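Local structure of thioesterase domain-containing protein (Pseudomonas aeruginosa, 3F1T) at residues A104-V109 with I114-F119; K33-R38 with C67-V72; G57-L62 with I88-P93. The protein is of unestablished function but probably a hot-dog-fold acyl-CoA thioesterase, possibly acting on 1,4-dihydroxy-2-naphthoyl-CoA. All coordinates share one frame; numbering follows the deposited sequence.

Overall arrangement
From the N terminus, strand 34-39 supplies the first half of interaction 2, which closes its loop when the end of helix 56-70 arrives at residues 67-72. Interaction 3 opens within that loop, at residues 57-62 of the same helix, and closes beyond it on strand 83-90, so the two cross. Interaction 1 follows in series as the hairpin of strands 100-109 and 113-121. All three reach one antiparallel sheet, with interactions 2 and 3 tying the helix to different strands of it. Interactions 1 and 2 touch through Ala-104 and Leu-35, neighbours in the sheet. Interactions 1 and 3 have centres about 17 Å apart, yet both meet the second subunit.

Interaction 1 of 3, residues A104-V109 with I114-F119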
ATOM      1  N   ALA B 104     -17.351   0.038  -3.896  1.00 18.26           N
ATOM      2  CA  ALA B 104     -16.709  -0.210  -2.609  1.00 18.83           C
ATOM      3  C   ALA B 104     -17.681  -0.680  -1.540  1.00 20.54           C
ATOM      4  O   ALA B 104     -18.863  -0.311  -1.538  1.00 23.38           O
ATOM      5  CB  ALA B 104     -15.958   1.020  -2.133  1.00 17.49           C
ATOM      6  N   GLU B 105     -17.134  -1.352  -0.539  1.00 20.08           N
ATOM      7  CA  GLU B 105     -17.925  -1.909   0.537  1.00 22.27           C
ATOM      8  C   GLU B 105     -17.074  -1.815   1.804  1.00 22.80           C
ATOM      9  O   GLU B 105     -15.917  -2.215   1.788  1.00 24.76           O
ATOM     10  CB  GLU B 105     -18.222  -3.379   0.224  1.00 23.35           C
ATOM     11  CG  GLU B 105     -19.182  -4.046   1.218  1.00 27.51           C
ATOM     12  CD  GLU B 105     -19.415  -5.531   0.909  1.00 37.64           C
ATOM     13  OE1 GLU B 105     -18.442  -6.228   0.494  1.00 34.71           O
ATOM     14  OE2 GLU B 105     -20.565  -5.999   1.119  1.00 34.85           O
ATOM     15  N   CYS B 106     -17.627  -1.251   2.876  1.00 22.17           N
ATOM     16  CA  CYS B 106     -16.975  -1.278   4.192  1.00 21.53           C
ATOM     17  C   CYS B 106     -16.876  -2.692   4.746  1.00 21.67           C
ATOM     18  O   CYS B 106     -17.864  -3.421   4.760  1.00 22.92           O
ATOM     19  CB  CYS B 106     -17.724  -0.390   5.183  1.00 21.78           C
ATOM     20  SG  CYS B 106     -17.862   1.303   4.626  1.00 23.97           S
ATOM     21  N   TYR B 107     -15.680  -3.091   5.177  1.00 21.43           N
ATOM     22  CA  TYR B 107     -15.474  -4.445   5.685  1.00 21.39           C
ATOM     23  C   TYR B 107     -15.060  -4.466   7.162  1.00 24.06           C
ATOM     24  O   TYR B 107     -15.176  -5.499   7.834  1.00 22.83           O
ATOM     25  CB  TYR B 107     -14.471  -5.212   4.815  1.00 20.47           C
ATOM     26  CG  TYR B 107     -13.059  -4.678   4.872  1.00 14.68           C
ATOM     27  CD1 TYR B 107     -12.162  -5.126   5.840  1.00 20.43           C
ATOM     28  CD2 TYR B 107     -12.601  -3.763   3.936  1.00 23.11           C
ATOM     29  CE1 TYR B 107     -10.897  -4.600   5.935  1.00 16.41           C
ATOM     30  CE2 TYR B 107     -11.293  -3.293   3.972  1.00 19.29           C
ATOM     31  CZ  TYR B 107     -10.430  -3.775   4.928  1.00 17.62           C
ATOM     32  OH  TYR B 107      -9.140  -3.301   4.986  1.00 19.66           O
ATOM     33  N   ARG B 108     -14.685  -3.300   7.693  1.00 23.43           N
ATOM     34  CA  ARG B 108     -14.475  -3.160   9.131  1.00 22.80           C
ATOM     35  C   ARG B 108     -14.748  -1.747   9.620  1.00 23.40           C
ATOM     36  O   ARG B 108     -14.353  -0.760   8.977  1.00 22.07           O
ATOM     37  CB  ARG B 108     -13.054  -3.568   9.535  1.00 21.81           C
ATOM     38  CG  ARG B 108     -12.904  -3.730  11.051  1.00 20.91           C
ATOM     39  CD  ARG B 108     -11.461  -3.837  11.469  1.00 26.57           C
ATOM     40  NE  ARG B 108     -10.827  -5.019  10.894  1.00 31.78           N
ATOM     41  CZ  ARG B 108      -9.928  -4.972   9.921  1.00 26.36           C
ATOM     42  NH1 ARG B 108      -9.499  -3.794   9.481  1.00 26.63           N
ATOM     43  NH2 ARG B 108      -9.386  -6.094   9.464  1.00 26.14           N
ATOM     44  N   VAL B 109     -15.426  -1.668  10.760  1.00 24.29           N
ATOM     45  CA  VAL B 109     -15.760  -0.407  11.414  1.00 22.58           C
ATOM     46  C   VAL B 109     -15.297  -0.461  12.858  1.00 22.03           C
ATOM     47  O   VAL B 109     -15.702  -1.339  13.604  1.00 19.10           O
ATOM     48  CB  VAL B 109     -17.278  -0.154  11.406  1.00 23.61           C
ATOM     49  CG1 VAL B 109     -17.600   1.179  12.068  1.00 22.65           C
ATOM     50  CG2 VAL B 109     -17.810  -0.181   9.967  1.00 26.37           C
ATOM     51  N   ILE B 114     -13.033   3.596   9.634  1.00 19.85           N
ATOM     52  CA  ILE B 114     -13.737   2.667   8.741  1.00 18.78           C
ATOM     53  C   ILE B 114     -12.816   2.212   7.633  1.00 17.80           C
ATOM     54  O   ILE B 114     -12.004   2.991   7.145  1.00 15.77           O
ATOM     55  CB  ILE B 114     -14.966   3.319   8.097  1.00 20.64           C
ATOM     56  CG1 ILE B 114     -15.895   3.848   9.195  1.00 21.91           C
ATOM     57  CG2 ILE B 114     -15.684   2.321   7.189  1.00 17.42           C
ATOM     58  CD1 ILE B 114     -17.146   4.504   8.682  1.00 24.04           C
ATOM     59  N   PHE B 115     -12.787   0.899   7.433  1.00 18.63           N
ATOM     60  CA  PHE B 115     -11.939   0.261   6.435  1.00 17.09           C
ATOM     61  C   PHE B 115     -12.815  -0.269   5.306  1.00 19.88           C
ATOM     62  O   PHE B 115     -13.842  -0.907   5.541  1.00 15.81           O
ATOM     63  CB  PHE B 115     -11.182  -0.920   7.055  1.00 17.48           C
ATOM     64  CG  PHE B 115     -10.196  -0.523   8.131  1.00 17.29           C
ATOM     65  CD1 PHE B 115     -10.614  -0.328   9.441  1.00 17.97           C
ATOM     66  CD2 PHE B 115      -8.853  -0.337   7.827  1.00 20.33           C
ATOM     67  CE1 PHE B 115      -9.711   0.020  10.429  1.00 15.32           C
ATOM     68  CE2 PHE B 115      -7.940   0.003   8.818  1.00 19.54           C
ATOM     69  CZ  PHE B 115      -8.380   0.176  10.124  1.00 17.79           C
ATOM     70  N   THR B 116     -12.374  -0.052   4.075  1.00 17.19           N
ATOM     71  CA  THR B 116     -13.236  -0.307   2.955  1.00 19.36           C
ATOM     72  C   THR B 116     -12.432  -0.841   1.770  1.00 18.54           C
ATOM     73  O   THR B 116     -11.251  -0.564   1.642  1.00 13.59           O
ATOM     74  CB  THR B 116     -14.050   0.944   2.573  1.00 18.83           C
ATOM     75  OG1 THR B 116     -15.108   0.566   1.679  1.00 29.66           O
ATOM     76  CG2 THR B 116     -13.187   1.975   1.919  1.00 19.11           C
ATOM     77  N   ARG B 117     -13.038  -1.756   1.030  1.00 19.35           N
ATOM     78  CA  ARG B 117     -12.392  -2.357  -0.108  1.00 21.68           C
ATOM     79  C   ARG B 117     -13.324  -2.226  -1.305  1.00 22.41           C
ATOM     80  O   ARG B 117     -14.536  -2.411  -1.179  1.00 22.97           O
ATOM     81  CB  ARG B 117     -12.119  -3.827   0.198  1.00 22.65           C
ATOM     82  CG  ARG B 117     -11.287  -4.526  -0.849  1.00 30.31           C
ATOM     83  CD  ARG B 117     -10.774  -5.887  -0.351  1.00 35.98           C
ATOM     84  NE  ARG B 117      -9.909  -6.498  -1.355  1.00 36.43           N
ATOM     85  CZ  ARG B 117     -10.317  -7.413  -2.235  1.00 44.59           C
ATOM     86  NH1 ARG B 117     -11.502  -8.011  -2.078  1.00 30.06           N
ATOM     87  NH2 ARG B 117      -9.485  -7.829  -3.192  1.00 31.48           N
ATOM     88  N   GLY B 118     -12.745  -2.069  -2.488  1.00 22.65           N
ATOM     89  CA  GLY B 118     -13.527  -1.956  -3.715  1.00 20.19           C
ATOM     90  C   GLY B 118     -12.671  -2.143  -4.961  1.00 19.41           C
ATOM     91  O   GLY B 118     -11.540  -2.634  -4.890  1.00 17.83           O
ATOM     92  N   PHE B 119     -13.222  -1.796  -6.116  1.00 17.30           N
ATOM     93  CA  PHE B 119     -12.509  -2.032  -7.368  1.00 19.81           C
ATOM     94  C   PHE B 119     -13.104  -1.167  -8.469  1.00 19.24           C
ATOM     95  O   PHE B 119     -14.205  -0.646  -8.306  1.00 19.89           O
ATOM     96  CB  PHE B 119     -12.528  -3.530  -7.738  1.00 17.65           C
ATOM     97  CG  PHE B 119     -13.904  -4.133  -7.779  1.00 16.27           C
ATOM     98  CD1 PHE B 119     -14.618  -4.182  -8.975  1.00 16.86           C
ATOM     99  CD2 PHE B 119     -14.504  -4.604  -6.627  1.00 18.47           C
ATOM    100  CE1 PHE B 119     -15.919  -4.637  -9.015  1.00 16.82           C
ATOM    101  CE2 PHE B 119     -15.787  -5.124  -6.663  1.00 25.06           C
ATOM    102  CZ  PHE B 119     -16.496  -5.155  -7.875  1.00 23.15           C
TER
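Phe-115 is met by two residues of the other strand, Tyr-107 and Arg-108, a classic beta bulge in the antiparallel hairpin of strands 100-109 and 113-121. Phe-115 O accepts from Tyr-107 N at 2.9 Å and, weakly, from Arg-108 N, while Phe-115 N gives a nearly straight bond (177°) to Arg-108 O at 2.8 Å. Arg-108 runs alongside the Phe-115 side chain and bends at chi3 (-62°), which brings NH1 over the centre of the ring, 3.5 Å above its plane. The guanidinium stands steeply on this face, the two planes 77° apart, in a cation-pi contact with Arg-108 CZ 4.9 Å from the Phe-115 centroid. Arg-108 NH2 also hydrogen-bonds to Tyr-90 O of the second subunit, which probably helps to hold the group in place. Phe-115 CB in turn lies over one face of the Tyr-107 ring, toward its rim, as a CH-pi contact. Beyond the bulge the register is regular: Glu-105 and Arg-117 form a hydrogen-bonded pair, and Ala-104 packs against Thr-66 and Ser-70 of helix 56-70. On this same helix-facing side of the sheet, Cys-106 SG lies 3.5 Å from Ile-114 CG2.

Interaction 2 of 3, residues K33-R38 with C67-V72; sequences KGLTLR and CGISTV
Leu-35 reaches from strand 34-39 onto the last part of helix 56-70, where one of its methyls, CD2, settles over the backbone between Ile-69 and Ser-70. With CG anti to the backbone N (chi1 177°), the branch is turned so that CD2 leads. Leu-35 CD2 meets Ile-69 CG2 at 3.5 Å, tighter than usual for two carbons, and lies 3.4 Å from Ser-70 N. The Leu-35 and Ile-69 side chains cross at a slant: the isoleucine offers its CB and its CG2 branch to the leucine methyl. Ser-70 comes in differently: its CB lies beside the root of the leucine, 3.9 Å from Leu-35 CB. The serine hydroxyl turns back along the helix, Ser-70 OG lying between the backbone N and the carbonyl carbon (chi1 78°), and donates to Cys-67 O at 2.8 Å. The approach to that carbonyl is bent, at 122°. Ser-70 OG also pairs with Thr-116 OG1, a link from the helix to the sheet.

Helix 4-15 borders the apolar patch, Ala-10 touching both Leu-35 and Ile-69 and Phe-13 packing on Ile-69. Two residues along the strand, Leu-37 likewise turns its side chain to the helix, meeting Leu-62, Thr-65 and Thr-66. Alternate strand residues thus pack on a central helix held against an antiparallel sheet, the arrangement that defines the hot-dog fold.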
ATOM      1  N   LYS B  33     -25.160  -2.969   1.504  1.00 34.91           N
ATOM      2  CA  LYS B  33     -24.088  -3.860   1.061  1.00 32.70           C
ATOM      3  C   LYS B  33     -22.953  -3.158   0.302  1.00 31.68           C
ATOM      4  O   LYS B  33     -21.942  -3.787  -0.028  1.00 30.14           O
ATOM      5  CB  LYS B  33     -24.652  -5.002   0.228  1.00 34.31           C
ATOM      6  N   GLY B  34     -23.158  -1.900  -0.076  1.00 27.02           N
ATOM      7  CA  GLY B  34     -22.101  -1.159  -0.744  1.00 23.41           C
ATOM      8  C   GLY B  34     -22.576  -0.078  -1.694  1.00 23.96           C
ATOM      9  O   GLY B  34     -23.745   0.325  -1.669  1.00 20.24           O
ATOM     10  N   LEU B  35     -21.635   0.438  -2.481  1.00 19.41           N
ATOM     11  CA  LEU B  35     -21.818   1.694  -3.196  1.00 20.47           C
ATOM     12  C   LEU B  35     -21.158   1.618  -4.575  1.00 18.30           C
ATOM     13  O   LEU B  35     -20.024   1.169  -4.697  1.00 20.03           O
ATOM     14  CB  LEU B  35     -21.220   2.853  -2.384  1.00 19.48           C
ATOM     15  CG  LEU B  35     -21.283   4.220  -3.057  1.00 26.24           C
ATOM     16  CD1 LEU B  35     -22.649   4.858  -2.820  1.00 28.19           C
ATOM     17  CD2 LEU B  35     -20.163   5.141  -2.590  1.00 25.58           C
ATOM     18  N   THR B  36     -21.879   2.050  -5.606  1.00 18.09           N
ATOM     19  CA  THR B  36     -21.359   2.103  -6.970  1.00 18.72           C
ATOM     20  C   THR B  36     -21.421   3.529  -7.527  1.00 18.14           C
ATOM     21  O   THR B  36     -22.488   4.139  -7.604  1.00 18.79           O
ATOM     22  CB  THR B  36     -22.144   1.160  -7.920  1.00 18.35           C
ATOM     23  OG1 THR B  36     -22.217  -0.145  -7.338  1.00 21.29           O
ATOM     24  CG2 THR B  36     -21.461   1.058  -9.268  1.00 20.41           C
ATOM     25  N   LEU B  37     -20.273   4.032  -7.958  1.00 17.44           N
ATOM     26  CA  LEU B  37     -20.201   5.284  -8.682  1.00 17.64           C
ATOM     27  C   LEU B  37     -19.841   5.003 -10.130  1.00 16.90           C
ATOM     28  O   LEU B  37     -19.173   4.014 -10.428  1.00 18.45           O
ATOM     29  CB  LEU B  37     -19.129   6.194  -8.060  1.00 17.42           C
ATOM     30  CG  LEU B  37     -19.576   7.210  -7.012  1.00 20.78           C
ATOM     31  CD1 LEU B  37     -20.243   6.518  -5.851  1.00 20.43           C
ATOM     32  CD2 LEU B  37     -18.420   8.082  -6.541  1.00 18.62           C
ATOM     33  N   ARG B  38     -20.046   6.008 -10.968  1.00 16.07           N
ATOM     34  CA  ARG B  38     -19.621   5.958 -12.339  1.00 16.46           C
ATOM     35  C   ARG B  38     -18.838   7.219 -12.740  1.00 17.23           C
ATOM     36  O   ARG B  38     -19.255   8.334 -12.456  1.00 18.75           O
ATOM     37  CB  ARG B  38     -20.829   5.752 -13.254  1.00 16.46           C
ATOM     38  CG  ARG B  38     -20.464   5.681 -14.715  1.00 18.32           C
ATOM     39  CD  ARG B  38     -21.677   5.825 -15.596  1.00 25.46           C
ATOM     40  NE  ARG B  38     -22.223   7.178 -15.570  1.00 25.47           N
ATOM     41  CZ  ARG B  38     -23.121   7.621 -16.446  1.00 23.87           C
ATOM     42  NH1 ARG B  38     -23.472   6.859 -17.467  1.00 25.13           N
ATOM     43  NH2 ARG B  38     -23.647   8.825 -16.316  1.00 24.93           N
ATOM     44  N   CYS B  67     -14.742   4.887  -2.199  1.00 18.77           N
ATOM     45  CA  CYS B  67     -14.442   4.396  -0.843  1.00 17.19           C
ATOM     46  C   CYS B  67     -14.892   5.359   0.256  1.00 18.58           C
ATOM     47  O   CYS B  67     -15.510   4.961   1.244  1.00 17.12           O
ATOM     48  CB  CYS B  67     -12.948   4.107  -0.689  1.00 20.04           C
ATOM     49  SG  CYS B  67     -12.326   2.761  -1.729  1.00 18.27           S
ATOM     50  N   GLY B  68     -14.553   6.632   0.102  1.00 19.71           N
ATOM     51  CA  GLY B  68     -15.011   7.641   1.058  1.00 19.40           C
ATOM     52  C   GLY B  68     -16.513   7.598   1.250  1.00 20.33           C
ATOM     53  O   GLY B  68     -17.018   7.576   2.388  1.00 21.41           O
ATOM     54  N   ILE B  69     -17.250   7.579   0.143  1.00 18.26           N
ATOM     55  CA  ILE B  69     -18.694   7.723   0.246  1.00 18.54           C
ATOM     56  C   ILE B  69     -19.377   6.441   0.712  1.00 18.52           C
ATOM     57  O   ILE B  69     -20.488   6.466   1.238  1.00 20.51           O
ATOM     58  CB  ILE B  69     -19.292   8.221  -1.076  1.00 19.68           C
ATOM     59  CG1 ILE B  69     -18.826   9.653  -1.350  1.00 14.82           C
ATOM     60  CG2 ILE B  69     -20.808   8.178  -1.019  1.00 15.38           C
ATOM     61  CD1 ILE B  69     -19.440  10.255  -2.605  1.00 17.31           C
ATOM     62  N   SER B  70     -18.708   5.315   0.519  1.00 17.86           N
ATOM     63  CA  SER B  70     -19.252   4.026   0.934  1.00 18.17           C
ATOM     64  C   SER B  70     -19.369   3.904   2.444  1.00 18.95           C
ATOM     65  O   SER B  70     -20.120   3.064   2.943  1.00 18.67           O
ATOM     66  CB  SER B  70     -18.408   2.874   0.377  1.00 16.46           C
ATOM     67  OG  SER B  70     -17.220   2.711   1.125  1.00 17.90           O
ATOM     68  N   THR B  71     -18.750   4.831   3.169  1.00 20.43           N
ATOM     69  CA  THR B  71     -18.945   4.905   4.617  1.00 19.63           C
ATOM     70  C   THR B  71     -20.402   5.174   4.977  1.00 20.84           C
ATOM     71  O   THR B  71     -20.818   4.877   6.092  1.00 21.33           O
ATOM     72  CB  THR B  71     -18.061   5.992   5.272  1.00 17.29           C
ATOM     73  OG1 THR B  71     -18.380   7.272   4.714  1.00 22.22           O
ATOM     74  CG2 THR B  71     -16.599   5.710   5.023  1.00 17.59           C
ATOM     75  N   VAL B  72     -21.171   5.755   4.048  1.00 23.53           N
ATOM     76  CA  VAL B  72     -22.574   6.061   4.313  1.00 21.34           C
ATOM     77  C   VAL B  72     -23.314   4.763   4.579  1.00 23.36           C
ATOM     78  O   VAL B  72     -24.330   4.743   5.282  1.00 23.86           O
ATOM     79  CB  VAL B  72     -23.277   6.844   3.166  1.00 21.25           C
ATOM     80  CG1 VAL B  72     -22.563   8.161   2.863  1.00 18.76           C
ATOM     81  CG2 VAL B  72     -23.426   5.982   1.900  1.00 24.33           C
TER

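Interaction 3 of 3, residues G57-L62 with I88-P93; sequences GAITTL and IDYMHP
Helix 56-70, the central helix of the hot-dog fold, meets strand 83-90 of the sheet through two pairs of side chains, Ile-59 with Tyr-90 and Thr-60 with Ile-88. The tyrosine reaches the helix with the end of its ring. Tyr-90 OH sits against the branch point of the isoleucine, 3.2 Å from both Ile-59 CB and Ile-59 CG2, while Ile-59 CG2 is also 4.0 Å from Tyr-90 CZ. The hydroxyl oxygen is thus pressed closely against aliphatic carbons, and no hydrogen bond joins the two segments. Ile-88 points its side chain at the helix, extended beyond CG1 (chi2 -170°), and its end methyl CD1 touches Thr-60 CA at 3.6 Å and Thr-60 OG1 at 3.7 Å.

In this hot-dog fold strand 83-90 is an edge strand of the sheet within its own chain, but Ile-88 and Asp-89 pair antiparallel with a strand of the fourth subunit, which continues the sheet into that chain. Asp-64 of that subunit packs on Thr-60, and its Thr-83 on Tyr-90, placing the contact beside the joint between chains. Within the chain, Ala-130 of strand 130-137 touches both Ile-88 and Tyr-90.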
ATOM      1  N   GLY B  57      -5.418   9.269 -13.167  1.00 26.46           N
ATOM      2  CA  GLY B  57      -5.747  10.121 -12.018  1.00 23.18           C
ATOM      3  C   GLY B  57      -7.234  10.358 -11.831  1.00 22.21           C
ATOM      4  O   GLY B  57      -7.690  10.639 -10.726  1.00 22.22           O
ATOM      5  N   ALA B  58      -7.990  10.274 -12.924  1.00 21.16           N
ATOM      6  CA  ALA B  58      -9.453  10.288 -12.868  1.00 21.32           C
ATOM      7  C   ALA B  58      -9.989   9.093 -12.089  1.00 22.14           C
ATOM      8  O   ALA B  58     -10.904   9.231 -11.271  1.00 21.89           O
ATOM      9  CB  ALA B  58     -10.053  10.319 -14.294  1.00 18.64           C
ATOM     10  N   ILE B  59      -9.453   7.912 -12.394  1.00 23.60           N
ATOM     11  CA  ILE B  59      -9.858   6.681 -11.728  1.00 22.90           C
ATOM     12  C   ILE B  59      -9.465   6.640 -10.262  1.00 23.52           C
ATOM     13  O   ILE B  59     -10.240   6.170  -9.441  1.00 23.76           O
ATOM     14  CB  ILE B  59      -9.317   5.433 -12.437  1.00 26.56           C
ATOM     15  CG1 ILE B  59     -10.017   5.249 -13.783  1.00 19.89           C
ATOM     16  CG2 ILE B  59      -9.513   4.201 -11.562  1.00 21.09           C
ATOM     17  CD1 ILE B  59      -9.151   4.566 -14.802  1.00 32.91           C
ATOM     18  N   THR B  60      -8.350   7.274  -9.911  1.00 23.65           N
ATOM     19  CA  THR B  60      -8.018   7.485  -8.504  1.00 24.33           C
ATOM     20  C   THR B  60      -9.112   8.258  -7.793  1.00 23.40           C
ATOM     21  O   THR B  60      -9.474   7.944  -6.660  1.00 26.00           O
ATOM     22  CB  THR B  60      -6.703   8.288  -8.336  1.00 26.29           C
ATOM     23  OG1 THR B  60      -5.603   7.482  -8.756  1.00 22.78           O
ATOM     24  CG2 THR B  60      -6.501   8.692  -6.869  1.00 25.02           C
ATOM     25  N   THR B  61      -9.455   9.415  -8.346  1.00 22.13           N
ATOM     26  CA  THR B  61     -10.527  10.211  -7.779  1.00 19.62           C
ATOM     27  C   THR B  61     -11.795   9.379  -7.652  1.00 16.75           C
ATOM     28  O   THR B  61     -12.462   9.413  -6.625  1.00 18.91           O
ATOM     29  CB  THR B  61     -10.824  11.447  -8.652  1.00 22.52           C
ATOM     30  OG1 THR B  61      -9.651  12.274  -8.718  1.00 18.55           O
ATOM     31  CG2 THR B  61     -11.963  12.243  -8.052  1.00 20.46           C
ATOM     32  N   LEU B  62     -12.158   8.670  -8.719  1.00 18.40           N
ATOM     33  CA  LEU B  62     -13.363   7.843  -8.712  1.00 16.50           C
ATOM     34  C   LEU B  62     -13.320   6.919  -7.507  1.00 18.20           C
ATOM     35  O   LEU B  62     -14.287   6.816  -6.744  1.00 17.03           O
ATOM     36  CB  LEU B  62     -13.476   7.035 -10.012  1.00 17.70           C
ATOM     37  CG  LEU B  62     -14.486   5.876 -10.003  1.00 17.01           C
ATOM     38  CD1 LEU B  62     -15.927   6.398  -9.870  1.00 16.28           C
ATOM     39  CD2 LEU B  62     -14.325   4.987 -11.223  1.00 10.61           C
ATOM     40  N   ILE B  88      -4.367   1.823  -4.466  1.00 19.98           N
ATOM     41  CA  ILE B  88      -4.954   1.425  -5.736  1.00 20.79           C
ATOM     42  C   ILE B  88      -3.888   0.666  -6.524  1.00 21.86           C
ATOM     43  O   ILE B  88      -2.746   1.114  -6.629  1.00 19.87           O
ATOM     44  CB  ILE B  88      -5.340   2.661  -6.574  1.00 23.04           C
ATOM     45  CG1 ILE B  88      -6.131   3.649  -5.712  1.00 27.69           C
ATOM     46  CG2 ILE B  88      -6.172   2.238  -7.799  1.00 22.14           C
ATOM     47  CD1 ILE B  88      -6.751   4.784  -6.518  1.00 36.72           C
ATOM     48  N   ASP B  89      -4.248  -0.513  -7.018  1.00 21.56           N
ATOM     49  CA  ASP B  89      -3.324  -1.351  -7.771  1.00 19.32           C
ATOM     50  C   ASP B  89      -3.995  -1.792  -9.063  1.00 19.55           C
ATOM     51  O   ASP B  89      -5.007  -2.502  -9.038  1.00 21.28           O
ATOM     52  CB  ASP B  89      -2.934  -2.573  -6.932  1.00 19.33           C
ATOM     53  CG  ASP B  89      -2.127  -2.201  -5.702  1.00 21.46           C
ATOM     54  OD1 ASP B  89      -0.922  -1.892  -5.849  1.00 31.18           O
ATOM     55  OD2 ASP B  89      -2.711  -2.102  -4.608  1.00 19.47           O
ATOM     56  N   TYR B  90      -3.491  -1.285 -10.179  1.00 20.44           N
ATOM     57  CA  TYR B  90      -4.067  -1.541 -11.495  1.00 21.07           C
ATOM     58  C   TYR B  90      -3.679  -2.925 -11.983  1.00 20.75           C
ATOM     59  O   TYR B  90      -2.509  -3.294 -11.938  1.00 21.93           O
ATOM     60  CB  TYR B  90      -3.605  -0.477 -12.498  1.00 17.90           C
ATOM     61  CG  TYR B  90      -4.303   0.851 -12.322  1.00 21.82           C
ATOM     62  CD1 TYR B  90      -5.463   1.154 -13.033  1.00 28.39           C
ATOM     63  CD2 TYR B  90      -3.829   1.792 -11.417  1.00 19.80           C
ATOM     64  CE1 TYR B  90      -6.162   2.330 -12.795  1.00 24.21           C
ATOM     65  CE2 TYR B  90      -4.511   2.961 -11.179  1.00 22.13           C
ATOM     66  CZ  TYR B  90      -5.662   3.243 -11.900  1.00 27.54           C
ATOM     67  OH  TYR B  90      -6.328   4.439 -11.698  1.00 29.27           O
HETATM   68  N   MSE B  91      -4.686  -3.711 -12.359  1.00 22.92           N
HETATM   69  CA  MSE B  91      -4.485  -5.050 -12.872  1.00 25.81           C
HETATM   70  C   MSE B  91      -4.198  -4.977 -14.357  1.00 27.23           C
HETATM   71  O   MSE B  91      -3.428  -5.776 -14.899  1.00 29.06           O
HETATM   72  CB  MSE B  91      -5.741  -5.885 -12.664  1.00 27.23           C
HETATM   73  CG  MSE B  91      -6.098  -6.117 -11.208  1.00 37.41           C
HETATM   74 SE   MSE B  91      -4.622  -6.951 -10.215  1.00 47.06          SE
HETATM   75  CE  MSE B  91      -4.039  -5.394  -9.174  1.00 42.46           C
ATOM     76  N   HIS B  92      -4.963  -4.139 -15.043  1.00 27.77           N
ATOM     77  CA  HIS B  92      -4.829  -4.013 -16.483  1.00 27.54           C
ATOM     78  C   HIS B  92      -5.405  -2.688 -16.924  1.00 26.96           C
ATOM     79  O   HIS B  92      -6.074  -2.008 -16.137  1.00 27.99           O
ATOM     80  CB  HIS B  92      -5.521  -5.176 -17.200  1.00 26.67           C
ATOM     81  CG  HIS B  92      -7.011  -5.150 -17.087  1.00 28.01           C
ATOM     82  ND1 HIS B  92      -7.712  -6.052 -16.314  1.00 32.26           N
ATOM     83  CD2 HIS B  92      -7.925  -4.280 -17.577  1.00 30.10           C
ATOM     84  CE1 HIS B  92      -8.997  -5.744 -16.340  1.00 24.95           C
ATOM     85  NE2 HIS B  92      -9.155  -4.691 -17.121  1.00 34.48           N
ATOM     86  N   PRO B  93      -4.982  -2.220 -18.102  1.00 27.08           N
ATOM     87  CA  PRO B  93      -5.372  -0.889 -18.558  1.00 27.81           C
ATOM     88  C   PRO B  93      -6.867  -0.822 -18.844  1.00 27.68           C
ATOM     89  O   PRO B  93      -7.480  -1.834 -19.193  1.00 29.17           O
ATOM     90  CB  PRO B  93      -4.560  -0.702 -19.845  1.00 27.30           C
ATOM     91  CG  PRO B  93      -4.237  -2.091 -20.301  1.00 30.34           C
ATOM     92  CD  PRO B  93      -4.112  -2.922 -19.064  1.00 28.91           C
TER